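Local coordinates for protein laccase (PDB 3SQR) that probably oxidises hydroquinones and other phenolic compounds while reducing dioxygen to water, as a copper-containing laccase linked to lignin breakdown, at residues V199-D204 / R266-G271; A279-T284 / N323-G328; T300-I305 / T363-C368. All coordinates share one frame; numbering follows the deposited sequence.

The setting of each contact matches its chemistry. Contact 1 is wholly buried, about 9 Å from the chain centre to its own centre, and joins parallel strands by backbone bonds and aliphatic side chains. Contact 2, largely buried but farther out (about 24 Å) with Asn-282 exposed at its margin, pairs antiparallel strands in a second sheet and adds a salt bridge and an aromatic pair. Contact 3 is partly buried; there a loop meets segment 300-305 mainly through one arginine, with a threonine against Leu-304. Contacts 2 and 3 share that second sheet, where strands 276-280 and 303-305 adjoin. Leu-267 and Leu-202 of contact 1 pack on Ile-305, and Asn-269 ND2 probably hydrogen-bonds to Ile-305 O.

Contact 1: V199-D204 / R266-G271; sequences VIFLQD and RLINVG. With NAG (2-acetamido-2-deoxy-beta-D-glucopyranose), chain C.
The Phe-201 ring meets Val-270 at its edge, where Phe-201 CD1 lies 3.5 Å from Val-270 CG1, close to the ring plane. One face is occupied by Val-199 CG1, 3.5 Å above the ring centre. Phe-180 of strand 180-186 packs edge-to-face with Phe-201. Ile-268 lies alongside Phe-201 and points the same way, with Ile-268 CD1 3.8 Å from Phe-201 CE1. Val-199 CG1, anti to the backbone N (chi1 170°), points over the ring and against Ile-268 CD1.

Beneath these side chains the strands run parallel in register, their short axes 22° apart. Four hydrogen bonds zip them together, from Ile-200 N to Arg-266 O (2.7 Å) at one end to Val-270 N to Leu-202 O (2.9 Å) at the other. Beyond the last one, Asn-269 OD1 accepts from Gly-271 N at 3.1 Å, an Asx turn at the end of strand 262-269. Asp-204 OD1 sits close to Gly-271 CA at 3.2 Å, its carboxylate being held by the amides of Ile-272 and Asp-273. At the Val-199 end the glycan NAG donates its N2-H to Val-199 O (2.8 Å); the sugar is also hydrogen-bonded to Val-197 O.

Strands 195-205 and 262-269 are the only parallel neighbours in this six-stranded sheet, which belongs to a cupredoxin-like sandwich. The face carrying Val-199, Arg-266 and Ile-268 packs on strands 163-169 and 180-186, Arg-266 binding Thr-164 and Asp-196. The face carrying Leu-202, Leu-267 and Asn-269 packs against strand 276-280 of the partner sheet.

Contact 2: A279-T284 / N323-G328; sequences AIDNHT and NYWIRG
An antiparallel strand pair and the type II turn that follows it, Ile-280 to His-283, set Ala-279 and Asp-281 against Arg-327 and Trp-325. Ala-279 and Arg-327 form a hydrogen-bonded pair, with Arg-327 N donating to Ala-279 O at 2.7 Å. Ile-280 and Ile-326 form the next, non-hydrogen-bonded pair, and Asp-281 N then donates to Trp-325 O at 3.0 Å.

The Asp-281 carboxylate and the Arg-327 guanidinium are nearly coplanar, 21° apart. Arg-327 grips it side-on: NE donates to Asp-281 OD1 at 2.7 Å and NH2 to OD2 at 2.9 Å, each oxygen using its syn lone pair. Asp-281 OD2 also bonds to Ser-359, and Trp-325 CB lies over one face of the guanidinium.

In the turn, His-283 ND1 donates to Asp-281 O at 2.8 Å, which fixes the imidazole. Its CE1 edge then stands over the rim of the Tyr-324 face in a T-shaped pair, ring centroids 5.0 Å apart and planes at 83°. His-283 NE2 bonds to Tyr-349, and Tyr-324 OH to Ala-320 O. Strand 276-280 lies between 323-327 and 303-305, and the turn carries the chain across to strand 285-290 of the facing sheet, as in a cupredoxin-like sandwich.

Contact 3: T300-I305 / T363-C368; sequences TDTLLI and TPRGTC
No backbone pairing joins Thr-302 and Leu-304 to the loop 363-368: the nearest CA pairs are Thr-302 with Pro-364 at 6.8 Å and Leu-304 with Cys-368 at 7.5 Å, and no backbone hydrogen bond crosses. Arg-365 spans most of the gap, with Thr-367 meeting Leu-304 beside it.

The arginine chain bends at chi3 (-77°), which swings NE, and is nearly extended at chi4. NH2 donates to Thr-302 OG1 at 2.9 Å with an N-H...O angle of 154°, the hydroxyl oxygen lying 16° from the guanidinium plane. Thr-302 O is equally close to NH2, but the angle is too poor for a bond. That carbonyl instead accepts from Thr-300 OG1 at 2.7 Å, a bond within 300-305. The Thr-302 and Arg-365 side chains run antiparallel, overlapping alongside.

Leu-304 supplies the apolar half. Its CD1 methyl sits 3.6 Å above the guanidinium plane, over the centre of the group. Leu-304 CD2 touches Thr-367 O at 3.7 Å, and both methyls lie against Thr-367 OG1, the two side chains being roughly perpendicular.

Strand 303-305 is an outermost strand of the five-stranded sheet, next to 276-280. The loop lies between strands 344-348 and 387-398, in the connection that leads from the second cupredoxin-like sandwich toward the third.

Two acids answer the arginine: Glu-277 OE2 bonds to both Arg-365 NE and Thr-302 OG1, and Glu-371 OE2 bonds to Arg-365 NH2 and Leu-304 N. The positive charge is therefore likely to be well compensated. Gly-366 gives its N to Glu-277 OE1, and Cys-368 SG is tied by a disulfide to Cys-334.

Contact 1: V199-D204 / R266-G271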
loop_
_atom_site.group_PDB
_atom_site.type_symbol
_atom_site.label_atom_id
_atom_site.label_comp_id
_atom_site.label_asym_id
_atom_site.label_seq_id
_atom_site.Cartn_x
_atom_site.Cartn_y
_atom_site.Cartn_z
ATOM N N VAL A 199 8.022 -1.725 -11.702
ATOM C CA VAL A 199 7.016 -2.335 -10.813
ATOM C C VAL A 199 6.267 -3.431 -11.544
ATOM O O VAL A 199 6.059 -3.385 -12.798
ATOM C CB VAL A 199 6.033 -1.257 -10.309
ATOM C CG1 VAL A 199 4.861 -1.872 -9.597
ATOM C CG2 VAL A 199 6.709 -0.283 -9.289
ATOM N N ILE A 200 5.887 -4.429 -10.803
ATOM C CA ILE A 200 4.887 -5.418 -11.263
ATOM C C ILE A 200 3.795 -5.404 -10.217
ATOM O O ILE A 200 4.006 -5.801 -9.067
ATOM C CB ILE A 200 5.454 -6.860 -11.329
ATOM C CG1 ILE A 200 6.638 -6.905 -12.303
ATOM C CG2 ILE A 200 4.337 -7.873 -11.692
ATOM C CD1 ILE A 200 7.349 -8.241 -12.422
ATOM N N PHE A 201 2.647 -4.821 -10.581
ATOM C CA PHE A 201 1.485 -4.813 -9.756
ATOM C C PHE A 201 0.776 -6.146 -9.755
ATOM O O PHE A 201 0.678 -6.814 -10.770
ATOM C CB PHE A 201 0.505 -3.736 -10.197
ATOM C CG PHE A 201 0.999 -2.340 -9.936
ATOM C CD1 PHE A 201 0.984 -1.840 -8.641
ATOM C CD2 PHE A 201 1.470 -1.537 -10.958
ATOM C CE1 PHE A 201 1.424 -0.591 -8.385
ATOM C CE2 PHE A 201 1.886 -0.250 -10.709
ATOM C CZ PHE A 201 1.846 0.227 -9.426
ATOM N N LEU A 202 0.366 -6.570 -8.582
ATOM C CA LEU A 202 -0.408 -7.803 -8.420
ATOM C C LEU A 202 -1.743 -7.385 -7.811
ATOM O O LEU A 202 -1.775 -6.698 -6.799
ATOM C CB LEU A 202 0.354 -8.782 -7.542
ATOM C CG LEU A 202 1.746 -9.197 -7.941
ATOM C CD1 LEU A 202 2.426 -9.915 -6.756
ATOM C CD2 LEU A 202 1.681 -10.029 -9.232
ATOM N N GLN A 203 -2.858 -7.759 -8.415
ATOM C CA GLN A 203 -4.156 -7.388 -7.881
ATOM C C GLN A 203 -5.231 -8.348 -8.348
ATOM O O GLN A 203 -5.085 -9.067 -9.324
ATOM C CB GLN A 203 -4.536 -5.983 -8.318
ATOM C CG GLN A 203 -4.648 -5.866 -9.823
ATOM C CD GLN A 203 -4.838 -4.468 -10.328
ATOM O OE1 GLN A 203 -4.022 -3.950 -11.053
ATOM N NE2 GLN A 203 -5.996 -3.884 -10.032
ATOM N N ASP A 204 -6.306 -8.337 -7.589
ATOM C CA ASP A 204 -7.601 -8.824 -8.040
ATOM C C ASP A 204 -8.113 -7.798 -9.044
ATOM O O ASP A 204 -7.561 -6.689 -9.163
ATOM C CB ASP A 204 -8.597 -9.041 -6.868
ATOM C CG ASP A 204 -8.583 -7.936 -5.832
ATOM O OD1 ASP A 204 -8.210 -6.777 -6.158
ATOM O OD2 ASP A 204 -8.963 -8.231 -4.673
ATOM N N ARG A 266 10.032 -4.879 -8.907
ATOM C CA ARG A 266 9.488 -4.145 -7.750
ATOM C C ARG A 266 8.056 -4.572 -7.618
ATOM O O ARG A 266 7.235 -4.195 -8.422
ATOM C CB ARG A 266 9.636 -2.660 -7.996
ATOM C CG ARG A 266 11.067 -2.178 -8.269
ATOM C CD ARG A 266 11.026 -0.737 -8.641
ATOM N NE ARG A 266 12.298 -0.109 -8.868
ATOM C CZ ARG A 266 12.977 0.621 -7.980
ATOM N NH1 ARG A 266 12.540 0.757 -6.752
ATOM N NH2 ARG A 266 14.128 1.186 -8.324
ATOM N N LEU A 267 7.811 -5.422 -6.639
ATOM C CA LEU A 267 6.575 -6.115 -6.509
ATOM C C LEU A 267 5.683 -5.369 -5.554
ATOM O O LEU A 267 6.099 -5.030 -4.453
ATOM C CB LEU A 267 6.798 -7.518 -6.011
ATOM C CG LEU A 267 7.801 -8.317 -6.888
ATOM C CD1 LEU A 267 8.209 -9.630 -6.193
ATOM C CD2 LEU A 267 7.214 -8.545 -8.277
ATOM N N ILE A 268 4.451 -5.151 -5.987
ATOM C CA ILE A 268 3.414 -4.486 -5.163
ATOM C C ILE A 268 2.118 -5.196 -5.245
ATOM O O ILE A 268 1.583 -5.393 -6.333
ATOM C CB ILE A 268 3.199 -3.016 -5.518
ATOM C CG1 ILE A 268 4.526 -2.319 -5.834
ATOM C CG2 ILE A 268 2.337 -2.274 -4.345
ATOM C CD1 ILE A 268 4.402 -0.844 -6.007
ATOM N N ASN A 269 1.555 -5.525 -4.086
ATOM C CA ASN A 269 0.202 -6.066 -4.036
ATOM C C ASN A 269 -0.765 -4.878 -3.795
ATOM O O ASN A 269 -0.723 -4.265 -2.775
ATOM C CB ASN A 269 0.083 -7.153 -2.954
ATOM C CG ASN A 269 -1.325 -7.661 -2.717
ATOM O OD1 ASN A 269 -2.355 -7.182 -3.263
ATOM N ND2 ASN A 269 -1.387 -8.668 -1.785
ATOM N N VAL A 270 -1.606 -4.637 -4.760
ATOM C CA VAL A 270 -2.525 -3.483 -4.758
ATOM C C VAL A 270 -3.967 -3.899 -4.946
ATOM O O VAL A 270 -4.820 -3.080 -5.330
ATOM C CB VAL A 270 -2.119 -2.442 -5.839
ATOM C CG1 VAL A 270 -0.701 -1.943 -5.552
ATOM C CG2 VAL A 270 -2.300 -3.004 -7.282
ATOM N N GLY A 271 -4.301 -5.122 -4.547
ATOM C CA GLY A 271 -5.607 -5.639 -4.718
ATOM C C GLY A 271 -6.541 -5.094 -3.648
ATOM O O GLY A 271 -6.083 -4.473 -2.663
HETATM C C1 NAG C . 4.431 -2.476 -15.453
HETATM C C2 NAG C . 5.785 -2.587 -16.148
HETATM C C3 NAG C . 6.505 -1.267 -15.953
HETATM C C4 NAG C . 5.699 -0.094 -16.492
HETATM C C5 NAG C . 4.211 -0.181 -16.023
HETATM C C6 NAG C . 3.293 0.486 -17.017
HETATM C C7 NAG C . 7.349 -4.434 -16.139
HETATM C C8 NAG C . 8.274 -5.346 -15.351
HETATM N N2 NAG C . 6.636 -3.528 -15.486
HETATM O O3 NAG C . 7.793 -1.281 -16.523
HETATM O O4 NAG C . 6.272 1.143 -16.030
HETATM O O5 NAG C . 3.686 -1.484 -16.075
HETATM O O6 NAG C . 2.027 0.738 -16.404
HETATM O O7 NAG C . 7.232 -4.501 -17.367
#

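Contact 2: A279-T284 / N323-G328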
loop_
_atom_site.group_PDB
_atom_site.type_symbol
_atom_site.label_atom_id
_atom_site.label_comp_id
_atom_site.label_asym_id
_atom_site.label_seq_id
_atom_site.Cartn_x
_atom_site.Cartn_y
_atom_site.Cartn_z
ATOM N N ALA A 279 6.100 -15.887 -7.456
ATOM C CA ALA A 279 7.172 -16.853 -7.796
ATOM C C ALA A 279 7.378 -16.766 -9.284
ATOM O O ALA A 279 6.456 -16.389 -10.021
ATOM C CB ALA A 279 6.764 -18.274 -7.342
ATOM N N ILE A 280 8.591 -17.075 -9.718
ATOM C CA ILE A 280 8.918 -17.188 -11.142
ATOM C C ILE A 280 9.509 -18.592 -11.249
ATOM O O ILE A 280 10.514 -18.875 -10.619
ATOM C CB ILE A 280 9.931 -16.153 -11.602
ATOM C CG1 ILE A 280 9.405 -14.733 -11.329
ATOM C CG2 ILE A 280 10.292 -16.345 -13.095
ATOM C CD1 ILE A 280 10.447 -13.640 -11.655
ATOM N N ASP A 281 8.848 -19.460 -11.964
ATOM C CA ASP A 281 9.306 -20.841 -12.051
ATOM C C ASP A 281 10.773 -20.902 -12.428
ATOM O O ASP A 281 11.250 -20.214 -13.330
ATOM C CB ASP A 281 8.523 -21.606 -13.108
ATOM C CG ASP A 281 7.091 -21.805 -12.761
ATOM O OD1 ASP A 281 6.621 -21.420 -11.650
ATOM O OD2 ASP A 281 6.397 -22.369 -13.636
ATOM N N ASN A 282 11.475 -21.769 -11.709
ATOM C CA ASN A 282 12.872 -22.075 -11.926
ATOM C C ASN A 282 13.801 -20.888 -11.730
ATOM O O ASN A 282 14.940 -20.930 -12.136
ATOM C CB ASN A 282 13.070 -22.700 -13.299
ATOM C CG ASN A 282 14.338 -23.511 -13.379
ATOM O OD1 ASN A 282 15.099 -23.330 -14.312
ATOM N ND2 ASN A 282 14.581 -24.396 -12.378
ATOM N N HIS A 283 13.307 -19.840 -11.044
ATOM C CA HIS A 283 14.146 -18.701 -10.705
ATOM C C HIS A 283 14.072 -18.443 -9.199
ATOM O O HIS A 283 13.131 -18.825 -8.519
ATOM C CB HIS A 283 13.730 -17.463 -11.530
ATOM C CG HIS A 283 14.036 -17.554 -12.997
ATOM N ND1 HIS A 283 13.336 -18.364 -13.871
ATOM C CD2 HIS A 283 14.968 -16.920 -13.741
ATOM C CE1 HIS A 283 13.828 -18.203 -15.088
ATOM N NE2 HIS A 283 14.809 -17.324 -15.037
ATOM N N THR A 284 15.166 -17.906 -8.706
ATOM C CA THR A 284 15.335 -17.561 -7.327
ATOM C C THR A 284 15.170 -16.041 -7.226
ATOM O O THR A 284 15.626 -15.243 -8.058
ATOM C CB THR A 284 16.729 -17.957 -6.835
ATOM O OG1 THR A 284 16.835 -19.400 -6.927
ATOM C CG2 THR A 284 16.906 -17.579 -5.396
ATOM N N ASN A 323 10.401 -20.075 -21.858
ATOM C CA ASN A 323 9.266 -19.404 -21.237
ATOM C C ASN A 323 9.007 -20.018 -19.881
ATOM O O ASN A 323 9.029 -21.242 -19.691
ATOM C CB ASN A 323 8.057 -19.574 -22.144
ATOM C CG ASN A 323 8.343 -19.127 -23.520
ATOM O OD1 ASN A 323 8.923 -18.069 -23.707
ATOM N ND2 ASN A 323 8.035 -19.971 -24.515
ATOM N N TYR A 324 8.740 -19.182 -18.882
ATOM C CA TYR A 324 8.499 -19.672 -17.549
ATOM C C TYR A 324 7.254 -18.966 -17.040
ATOM O O TYR A 324 7.004 -17.766 -17.393
ATOM C CB TYR A 324 9.682 -19.361 -16.621
ATOM C CG TYR A 324 10.922 -20.091 -16.987
ATOM C CD1 TYR A 324 11.778 -19.583 -17.895
ATOM C CD2 TYR A 324 11.200 -21.344 -16.423
ATOM C CE1 TYR A 324 12.953 -20.311 -18.255
ATOM C CE2 TYR A 324 12.358 -22.079 -16.778
ATOM C CZ TYR A 324 13.218 -21.537 -17.679
ATOM O OH TYR A 324 14.360 -22.216 -18.045
ATOM N N TRP A 325 6.462 -19.712 -16.287
ATOM C CA TRP A 325 5.313 -19.095 -15.654
ATOM C C TRP A 325 5.758 -18.144 -14.549
ATOM O O TRP A 325 6.642 -18.465 -13.721
ATOM C CB TRP A 325 4.403 -20.116 -15.026
ATOM C CG TRP A 325 3.562 -20.782 -15.994
ATOM C CD1 TRP A 325 3.598 -22.095 -16.317
ATOM C CD2 TRP A 325 2.546 -20.167 -16.808
ATOM N NE1 TRP A 325 2.634 -22.361 -17.276
ATOM C CE2 TRP A 325 1.994 -21.189 -17.617
ATOM C CE3 TRP A 325 2.053 -18.856 -16.925
ATOM C CZ2 TRP A 325 0.963 -20.937 -18.571
ATOM C CZ3 TRP A 325 1.044 -18.590 -17.854
ATOM C CH2 TRP A 325 0.499 -19.642 -18.671
ATOM N N ILE A 326 5.088 -16.995 -14.511
ATOM C CA ILE A 326 5.213 -16.047 -13.367
ATOM C C ILE A 326 3.945 -16.256 -12.595
ATOM O O ILE A 326 2.845 -16.133 -13.129
ATOM C CB ILE A 326 5.430 -14.566 -13.759
ATOM C CG1 ILE A 326 6.702 -14.359 -14.649
ATOM C CG2 ILE A 326 5.461 -13.660 -12.455
ATOM C CD1 ILE A 326 6.732 -12.964 -15.338
ATOM N N ARG A 327 4.088 -16.654 -11.334
ATOM C CA ARG A 327 2.961 -17.091 -10.548
ATOM C C ARG A 327 2.621 -16.069 -9.487
ATOM O O ARG A 327 3.454 -15.778 -8.642
ATOM C CB ARG A 327 3.287 -18.439 -9.886
ATOM C CG ARG A 327 3.434 -19.512 -10.974
ATOM C CD ARG A 327 3.445 -20.862 -10.451
ATOM N NE ARG A 327 3.898 -21.767 -11.504
ATOM C CZ ARG A 327 3.106 -22.500 -12.298
ATOM N NH1 ARG A 327 1.776 -22.448 -12.219
ATOM N NH2 ARG A 327 3.672 -23.290 -13.212
ATOM N N GLY A 328 1.435 -15.506 -9.546
ATOM C CA GLY A 328 0.996 -14.711 -8.397
ATOM C C GLY A 328 0.707 -15.581 -7.189
ATOM O O GLY A 328 0.748 -15.122 -6.069
#

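Contact 3: T300-I305 / T363-C368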
loop_
_atom_site.group_PDB
_atom_site.type_symbol
_atom_site.label_atom_id
_atom_site.label_comp_id
_atom_site.label_asym_id
_atom_site.label_seq_id
_atom_site.Cartn_x
_atom_site.Cartn_y
_atom_site.Cartn_z
ATOM N N THR A 300 14.724 -16.663 -1.841
ATOM C CA THR A 300 13.504 -17.368 -1.635
ATOM C C THR A 300 12.970 -17.781 -3.000
ATOM O O THR A 300 13.219 -17.099 -3.989
ATOM C CB THR A 300 12.462 -16.502 -0.842
ATOM O OG1 THR A 300 11.384 -17.342 -0.491
ATOM C CG2 THR A 300 11.979 -15.263 -1.720
ATOM N N ASP A 301 12.248 -18.890 -3.045
ATOM C CA ASP A 301 11.580 -19.323 -4.276
ATOM C C ASP A 301 10.215 -18.687 -4.480
ATOM O O ASP A 301 9.705 -18.648 -5.611
ATOM C CB ASP A 301 11.375 -20.854 -4.262
ATOM C CG ASP A 301 12.671 -21.615 -4.413
ATOM O OD1 ASP A 301 13.550 -21.179 -5.198
ATOM O OD2 ASP A 301 12.783 -22.655 -3.726
ATOM N N THR A 302 9.605 -18.281 -3.380
ATOM C CA THR A 302 8.278 -17.661 -3.436
ATOM C C THR A 302 8.267 -16.525 -2.435
ATOM O O THR A 302 9.091 -16.484 -1.530
ATOM C CB THR A 302 7.130 -18.612 -3.182
ATOM O OG1 THR A 302 6.984 -18.827 -1.794
ATOM C CG2 THR A 302 7.319 -19.952 -3.897
ATOM N N LEU A 303 7.328 -15.602 -2.585
ATOM C CA LEU A 303 7.399 -14.364 -1.768
ATOM C C LEU A 303 5.963 -13.954 -1.411
ATOM O O LEU A 303 5.155 -13.570 -2.313
ATOM C CB LEU A 303 8.091 -13.309 -2.603
ATOM C CG LEU A 303 8.370 -11.923 -2.015
ATOM C CD1 LEU A 303 8.954 -12.019 -0.630
ATOM C CD2 LEU A 303 9.245 -11.100 -2.935
ATOM N N LEU A 304 5.651 -14.078 -0.123
ATOM C CA LEU A 304 4.352 -13.794 0.425
ATOM C C LEU A 304 4.212 -12.278 0.442
ATOM O O LEU A 304 5.113 -11.604 0.916
ATOM C CB LEU A 304 4.186 -14.358 1.818
ATOM C CG LEU A 304 4.155 -15.901 1.913
ATOM C CD1 LEU A 304 4.465 -16.351 3.366
ATOM C CD2 LEU A 304 2.807 -16.382 1.462
ATOM N N ILE A 305 3.109 -11.766 -0.083
ATOM C CA ILE A 305 2.962 -10.309 -0.171
ATOM C C ILE A 305 1.557 -9.958 0.158
ATOM O O ILE A 305 0.579 -10.346 -0.543
ATOM C CB ILE A 305 3.294 -9.690 -1.557
ATOM C CG1 ILE A 305 4.575 -10.239 -2.176
ATOM C CG2 ILE A 305 3.337 -8.123 -1.447
ATOM C CD1 ILE A 305 4.831 -9.746 -3.603
ATOM N N THR A 363 6.037 -25.547 -5.189
ATOM C CA THR A 363 4.883 -25.707 -4.363
ATOM C C THR A 363 4.846 -24.494 -3.412
ATOM O O THR A 363 5.781 -24.292 -2.643
ATOM C CB THR A 363 4.962 -26.976 -3.496
ATOM O OG1 THR A 363 5.005 -28.138 -4.355
ATOM C CG2 THR A 363 3.789 -27.049 -2.493
ATOM N N PRO A 364 3.771 -23.732 -3.474
ATOM C CA PRO A 364 3.682 -22.561 -2.564
ATOM C C PRO A 364 3.416 -22.942 -1.114
ATOM O O PRO A 364 2.845 -23.998 -0.811
ATOM C CB PRO A 364 2.523 -21.743 -3.113
ATOM C CG PRO A 364 1.954 -22.496 -4.273
ATOM C CD PRO A 364 2.620 -23.828 -4.389
ATOM N N ARG A 365 3.874 -22.099 -0.203
ATOM C CA ARG A 365 3.498 -22.267 1.183
ATOM C C ARG A 365 1.980 -22.257 1.349
ATOM O O ARG A 365 1.454 -23.021 2.137
ATOM C CB ARG A 365 4.171 -21.199 2.047
ATOM C CG ARG A 365 5.600 -21.440 2.262
ATOM C CD ARG A 365 6.326 -20.200 2.771
ATOM N NE ARG A 365 6.540 -19.279 1.662
ATOM C CZ ARG A 365 7.255 -18.168 1.784
ATOM N NH1 ARG A 365 7.755 -17.837 2.964
ATOM N NH2 ARG A 365 7.481 -17.410 0.741
ATOM N N GLY A 366 1.281 -21.402 0.581
ATOM C CA GLY A 366 -0.158 -21.383 0.483
ATOM C C GLY A 366 -0.839 -20.756 1.679
ATOM O O GLY A 366 -2.047 -20.904 1.880
ATOM N N THR A 367 -0.063 -19.994 2.457
ATOM C CA THR A 367 -0.611 -19.283 3.591
ATOM C C THR A 367 -0.929 -17.828 3.290
ATOM O O THR A 367 -0.661 -17.324 2.193
ATOM C CB THR A 367 0.424 -19.287 4.739
ATOM O OG1 THR A 367 1.530 -18.461 4.339
ATOM C CG2 THR A 367 0.951 -20.741 5.028
ATOM N N CYS A 368 -1.499 -17.168 4.286
ATOM C CA CYS A 368 -1.812 -15.714 4.217
ATOM C C CYS A 368 -0.837 -14.918 5.055
ATOM O O CYS A 368 -1.079 -13.764 5.344
ATOM C CB CYS A 368 -3.243 -15.436 4.628
ATOM S SG CYS A 368 -4.401 -16.561 3.834
#